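Local coordinates for protein BA42 (Bizionia argentinensis, PDB 4OA3), which is of unknown function but binds calcium ions and consists of a stand-alone TPM domain, at residues A[43-55]-A[66-80]. Sequence-based numbering, arbitrary orientation.
Sequences DVFDRAMDVFHNL and VLIYVAVEDKTFVIY
Tyr80 lies between Phe45 and Phe52 of helix 44-54. Its CG is anti to the backbone N (chi1 -178°), which carries the ring across the helix. At the root, CB sits 4.2 Å from Ala48 CB. The CD1-CE1 edge meets Phe52: CD1 is 3.5 Å from Phe52 CD2, and CE1 lies over a face of the Phe52 ring. The CD2-CE2 edge meets Phe45, with CE2 3.5 Å from Phe45 CZ. The Phe45 and Phe52 rings are both oblique to the Tyr80 ring, planes at 55°. Met49 CA makes a CH-pi contact over one Tyr80 face, 4.1 Å from the ring centroid. At the tip, OH touches Met49 CG at 3.4 Å, and SD lies obliquely beside the ring, a Met-aromatic contact.

The helix comes nearest the hairpin at Ala48, whose CB is 3.7 Å from Val78 CG1. Arg47 CG lies by the Tyr69 hydroxyl; Arg47 NH2 forms a salt bridge with Glu37, and Tyr69 OH hydrogen-bonds Glu37 and Ser40.

The contact packs the helix of a beta-alpha-beta unit on its strand 65-71 and on the antiparallel edge strand 76-81. No hydrogen bond joins the segments: apolar and aromatic packing holds them, and Glu37 ties both to strand 31-37.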
loop_
_atom_site.group_PDB
_atom_site.type_symbol
_atom_site.label_atom_id
_atom_site.label_comp_id
_atom_site.label_asym_id
_atom_site.label_seq_id
_atom_site.Cartn_x
_atom_site.Cartn_y
_atom_site.Cartn_z
ATOM N N ASP A 43 0.538 1.256 19.123
ATOM C CA ASP A 43 0.657 2.383 18.194
ATOM C C ASP A 43 0.903 1.761 16.796
ATOM O O ASP A 43 2.048 1.465 16.432
ATOM C CB ASP A 43 1.744 3.333 18.606
ATOM C CG ASP A 43 1.717 4.609 17.785
ATOM O OD1 ASP A 43 1.189 4.572 16.655
ATOM O OD2 ASP A 43 2.156 5.649 18.304
ATOM N N VAL A 44 -0.174 1.533 16.032
ATOM C CA VAL A 44 -0.072 0.903 14.712
ATOM C C VAL A 44 0.750 1.726 13.733
ATOM O O VAL A 44 1.430 1.139 12.900
ATOM C CB VAL A 44 -1.451 0.513 14.125
ATOM C CG1 VAL A 44 -2.158 -0.504 15.024
ATOM C CG2 VAL A 44 -2.337 1.748 13.898
ATOM N N PHE A 45 0.693 3.072 13.811
ATOM C CA PHE A 45 1.471 3.938 12.930
ATOM C C PHE A 45 2.966 3.685 13.120
ATOM O O PHE A 45 3.675 3.503 12.129
ATOM C CB PHE A 45 1.143 5.404 13.216
ATOM C CG PHE A 45 1.813 6.401 12.307
ATOM C CD1 PHE A 45 3.012 6.995 12.665
ATOM C CD2 PHE A 45 1.249 6.727 11.088
ATOM C CE1 PHE A 45 3.604 7.954 11.839
ATOM C CE2 PHE A 45 1.831 7.692 10.270
ATOM C CZ PHE A 45 3.010 8.284 10.647
ATOM N N ASP A 46 3.454 3.628 14.386
ATOM C CA ASP A 46 4.844 3.355 14.671
ATOM C C ASP A 46 5.238 1.973 14.127
ATOM O O ASP A 46 6.339 1.822 13.602
ATOM C CB ASP A 46 5.186 3.436 16.185
ATOM C CG ASP A 46 5.496 4.839 16.679
ATOM O OD1 ASP A 46 5.097 5.807 16.004
ATOM O OD2 ASP A 46 6.135 4.963 17.747
ATOM N N ARG A 47 4.367 0.974 14.258
ATOM C CA ARG A 47 4.706 -0.338 13.733
ATOM C C ARG A 47 4.825 -0.263 12.202
ATOM O O ARG A 47 5.770 -0.810 11.621
ATOM C CB ARG A 47 3.674 -1.400 14.150
ATOM C CG ARG A 47 3.872 -2.778 13.508
ATOM C CD ARG A 47 5.243 -3.367 13.754
ATOM N NE ARG A 47 5.376 -4.687 13.130
ATOM C CZ ARG A 47 6.533 -5.323 12.948
ATOM N NH1 ARG A 47 7.674 -4.785 13.368
ATOM N NH2 ARG A 47 6.562 -6.492 12.321
ATOM N N ALA A 48 3.859 0.372 11.546
ATOM C CA ALA A 48 3.944 0.496 10.080
ATOM C C ALA A 48 5.210 1.244 9.644
ATOM O O ALA A 48 5.831 0.866 8.661
ATOM C CB ALA A 48 2.720 1.214 9.558
ATOM N N MET A 49 5.623 2.280 10.380
ATOM C CA MET A 49 6.843 3.034 10.114
ATOM C C MET A 49 8.074 2.113 10.265
ATOM O O MET A 49 8.947 2.144 9.406
ATOM C CB MET A 49 6.931 4.193 11.101
ATOM C CG MET A 49 8.078 5.104 10.858
ATOM S SD MET A 49 7.824 6.710 11.685
ATOM C CE MET A 49 7.906 6.227 13.329
ATOM N N ASP A 50 8.104 1.248 11.294
ATOM C CA ASP A 50 9.202 0.293 11.450
ATOM C C ASP A 50 9.224 -0.674 10.269
ATOM O O ASP A 50 10.291 -1.008 9.757
ATOM C CB ASP A 50 9.080 -0.511 12.765
ATOM C CG ASP A 50 9.323 0.263 14.057
ATOM O OD1 ASP A 50 10.029 1.296 14.016
ATOM O OD2 ASP A 50 8.889 -0.207 15.102
ATOM N N VAL A 51 8.071 -1.184 9.862
ATOM C CA VAL A 51 8.039 -2.107 8.725
ATOM C C VAL A 51 8.499 -1.406 7.444
ATOM O O VAL A 51 9.322 -1.969 6.710
ATOM C CB VAL A 51 6.634 -2.698 8.559
ATOM C CG1 VAL A 51 6.524 -3.512 7.272
ATOM C CG2 VAL A 51 6.288 -3.598 9.743
ATOM N N PHE A 52 8.028 -0.202 7.201
ATOM C CA PHE A 52 8.443 0.592 6.032
ATOM C C PHE A 52 9.984 0.687 5.967
ATOM O O PHE A 52 10.609 0.484 4.905
ATOM C CB PHE A 52 7.825 2.003 6.136
ATOM C CG PHE A 52 7.997 2.861 4.918
ATOM C CD1 PHE A 52 9.118 3.660 4.761
ATOM C CD2 PHE A 52 7.030 2.882 3.939
ATOM C CE1 PHE A 52 9.279 4.418 3.602
ATOM C CE2 PHE A 52 7.174 3.673 2.804
ATOM C CZ PHE A 52 8.294 4.439 2.653
ATOM N N HIS A 53 10.595 1.000 7.112
ATOM C CA HIS A 53 12.031 1.086 7.238
ATOM C C HIS A 53 12.723 -0.241 7.012
ATOM O O HIS A 53 13.695 -0.324 6.261
ATOM C CB HIS A 53 12.413 1.600 8.627
ATOM C CG HIS A 53 13.882 1.613 8.867
ATOM N ND1 HIS A 53 14.688 2.560 8.264
ATOM C CD2 HIS A 53 14.656 0.774 9.595
ATOM C CE1 HIS A 53 15.918 2.292 8.682
ATOM N NE2 HIS A 53 15.948 1.212 9.456
ATOM N N ASN A 54 12.206 -1.271 7.627
ATOM C CA ASN A 54 12.834 -2.565 7.521
ATOM C C ASN A 54 12.710 -3.193 6.116
ATOM O O ASN A 54 13.570 -3.988 5.745
ATOM C CB ASN A 54 12.374 -3.456 8.655
ATOM C CG ASN A 54 13.124 -3.095 9.909
ATOM O OD1 ASN A 54 14.198 -3.653 10.145
ATOM N ND2 ASN A 54 12.689 -2.062 10.647
ATOM N N LEU A 55 11.698 -2.769 5.314
ATOM C CA LEU A 55 11.536 -3.125 3.909
ATOM C C LEU A 55 12.303 -2.170 2.997
ATOM O O LEU A 55 12.301 -2.376 1.779
ATOM C CB LEU A 55 10.044 -3.142 3.531
ATOM C CG LEU A 55 9.207 -4.181 4.246
ATOM C CD1 LEU A 55 7.798 -4.092 3.800
ATOM C CD2 LEU A 55 9.736 -5.586 4.072
ATOM N N VAL A 66 4.705 3.911 -0.604
ATOM C CA VAL A 66 3.616 3.827 0.356
ATOM C C VAL A 66 3.436 2.365 0.717
ATOM O O VAL A 66 3.487 1.503 -0.160
ATOM C CB VAL A 66 2.287 4.483 -0.115
ATOM C CG1 VAL A 66 1.794 3.879 -1.423
ATOM C CG2 VAL A 66 1.201 4.386 0.960
ATOM N N LEU A 67 3.287 2.098 2.023
ATOM C CA LEU A 67 3.029 0.787 2.569
ATOM C C LEU A 67 1.579 0.720 3.017
ATOM O O LEU A 67 1.116 1.585 3.771
ATOM C CB LEU A 67 3.923 0.529 3.803
ATOM C CG LEU A 67 3.700 -0.801 4.515
ATOM C CD1 LEU A 67 4.020 -1.982 3.616
ATOM C CD2 LEU A 67 4.554 -0.873 5.773
ATOM N N ILE A 68 0.868 -0.309 2.570
ATOM C CA ILE A 68 -0.421 -0.711 3.084
ATOM C C ILE A 68 -0.134 -1.842 4.069
ATOM O O ILE A 68 0.176 -2.966 3.692
ATOM C CB ILE A 68 -1.389 -1.152 1.998
ATOM C CG1 ILE A 68 -1.619 -0.006 1.024
ATOM C CG2 ILE A 68 -2.724 -1.638 2.621
ATOM C CD1 ILE A 68 -2.457 -0.428 -0.242
ATOM N N TYR A 69 -0.163 -1.491 5.337
ATOM C CA TYR A 69 0.110 -2.408 6.435
ATOM C C TYR A 69 -1.190 -2.984 6.979
ATOM O O TYR A 69 -2.092 -2.209 7.308
ATOM C CB TYR A 69 0.858 -1.637 7.533
ATOM C CG TYR A 69 0.958 -2.383 8.829
ATOM C CD1 TYR A 69 -0.049 -2.294 9.778
ATOM C CD2 TYR A 69 2.019 -3.231 9.084
ATOM C CE1 TYR A 69 -0.014 -3.045 10.939
ATOM C CE2 TYR A 69 2.106 -3.922 10.284
ATOM C CZ TYR A 69 1.028 -3.914 11.154
ATOM O OH TYR A 69 1.011 -4.566 12.366
ATOM N N VAL A 70 -1.287 -4.284 7.068
ATOM C CA VAL A 70 -2.470 -4.944 7.585
ATOM C C VAL A 70 -2.158 -5.886 8.735
ATOM O O VAL A 70 -1.284 -6.728 8.619
ATOM C CB VAL A 70 -3.225 -5.699 6.485
ATOM C CG1 VAL A 70 -4.563 -6.226 6.999
ATOM C CG2 VAL A 70 -3.424 -4.825 5.247
ATOM N N ALA A 71 -2.938 -5.743 9.821
ATOM C CA ALA A 71 -2.937 -6.643 10.965
ATOM C C ALA A 71 -4.167 -7.524 10.739
ATOM O O ALA A 71 -5.285 -7.072 10.957
ATOM C CB ALA A 71 -3.053 -5.854 12.267
ATOM N N VAL A 72 -3.949 -8.751 10.272
ATOM C CA VAL A 72 -5.034 -9.620 9.792
ATOM C C VAL A 72 -5.992 -10.143 10.873
ATOM O O VAL A 72 -7.189 -10.217 10.597
ATOM C CB VAL A 72 -4.509 -10.745 8.873
ATOM C CG1 VAL A 72 -5.670 -11.562 8.296
ATOM C CG2 VAL A 72 -3.659 -10.162 7.739
ATOM N N GLU A 73 -5.513 -10.427 12.089
ATOM C CA GLU A 73 -6.430 -10.897 13.161
ATOM C C GLU A 73 -7.485 -9.849 13.543
ATOM O O GLU A 73 -8.624 -10.220 13.816
ATOM C CB GLU A 73 -5.662 -11.330 14.398
ATOM N N ASP A 74 -7.096 -8.560 13.526
ATOM C CA ASP A 74 -7.951 -7.413 13.870
ATOM C C ASP A 74 -8.660 -6.813 12.629
ATOM O O ASP A 74 -9.644 -6.086 12.791
ATOM C CB ASP A 74 -7.111 -6.300 14.544
ATOM C CG ASP A 74 -6.101 -6.764 15.585
ATOM O OD1 ASP A 74 -6.426 -7.694 16.359
ATOM O OD2 ASP A 74 -4.989 -6.189 15.634
ATOM N N LYS A 75 -8.141 -7.083 11.400
ATOM C CA LYS A 75 -8.630 -6.531 10.112
ATOM C C LYS A 75 -8.510 -4.987 10.108
ATOM O O LYS A 75 -9.320 -4.283 9.486
ATOM C CB LYS A 75 -10.050 -7.014 9.750
ATOM N N THR A 76 -7.463 -4.477 10.826
ATOM C CA THR A 76 -7.100 -3.078 10.937
ATOM C C THR A 76 -5.926 -2.897 10.005
ATOM O O THR A 76 -5.214 -3.870 9.703
ATOM C CB THR A 76 -6.752 -2.678 12.376
ATOM O OG1 THR A 76 -5.662 -3.455 12.871
ATOM C CG2 THR A 76 -7.949 -2.796 13.310
ATOM N N PHE A 77 -5.710 -1.649 9.587
ATOM C CA PHE A 77 -4.653 -1.332 8.645
ATOM C C PHE A 77 -4.236 0.088 8.753
ATOM O O PHE A 77 -4.944 0.937 9.319
ATOM C CB PHE A 77 -5.105 -1.674 7.209
ATOM C CG PHE A 77 -6.287 -0.888 6.719
ATOM C CD1 PHE A 77 -7.578 -1.359 6.911
ATOM C CD2 PHE A 77 -6.111 0.291 6.020
ATOM C CE1 PHE A 77 -8.670 -0.638 6.446
ATOM C CE2 PHE A 77 -7.210 1.022 5.573
ATOM C CZ PHE A 77 -8.474 0.533 5.766
ATOM N N VAL A 78 -3.081 0.380 8.184
ATOM C CA VAL A 78 -2.492 1.682 8.118
ATOM C C VAL A 78 -1.963 1.894 6.722
ATOM O O VAL A 78 -1.364 0.982 6.166
ATOM C CB VAL A 78 -1.294 1.803 9.139
ATOM C CG1 VAL A 78 -0.446 3.076 8.923
ATOM C CG2 VAL A 78 -1.813 1.766 10.550
ATOM N N ILE A 79 -2.149 3.090 6.191
ATOM C CA ILE A 79 -1.549 3.502 4.948
ATOM C C ILE A 79 -0.469 4.459 5.381
ATOM O O ILE A 79 -0.756 5.484 6.032
ATOM C CB ILE A 79 -2.562 4.160 4.017
ATOM C CG1 ILE A 79 -3.676 3.170 3.629
ATOM C CG2 ILE A 79 -1.851 4.685 2.779
ATOM C CD1 ILE A 79 -4.991 3.892 3.230
ATOM N N TYR A 80 0.783 4.085 5.116
ATOM C CA TYR A 80 1.939 4.878 5.502
ATOM C C TYR A 80 2.704 5.278 4.267
ATOM O O TYR A 80 3.286 4.428 3.598
ATOM C CB TYR A 80 2.822 4.049 6.453
ATOM C CG TYR A 80 4.030 4.788 6.973
ATOM C CD1 TYR A 80 5.194 4.879 6.221
ATOM C CD2 TYR A 80 3.988 5.457 8.193
ATOM C CE1 TYR A 80 6.235 5.713 6.605
ATOM C CE2 TYR A 80 5.063 6.220 8.633
ATOM C CZ TYR A 80 6.191 6.344 7.836
ATOM O OH TYR A 80 7.256 7.122 8.233
#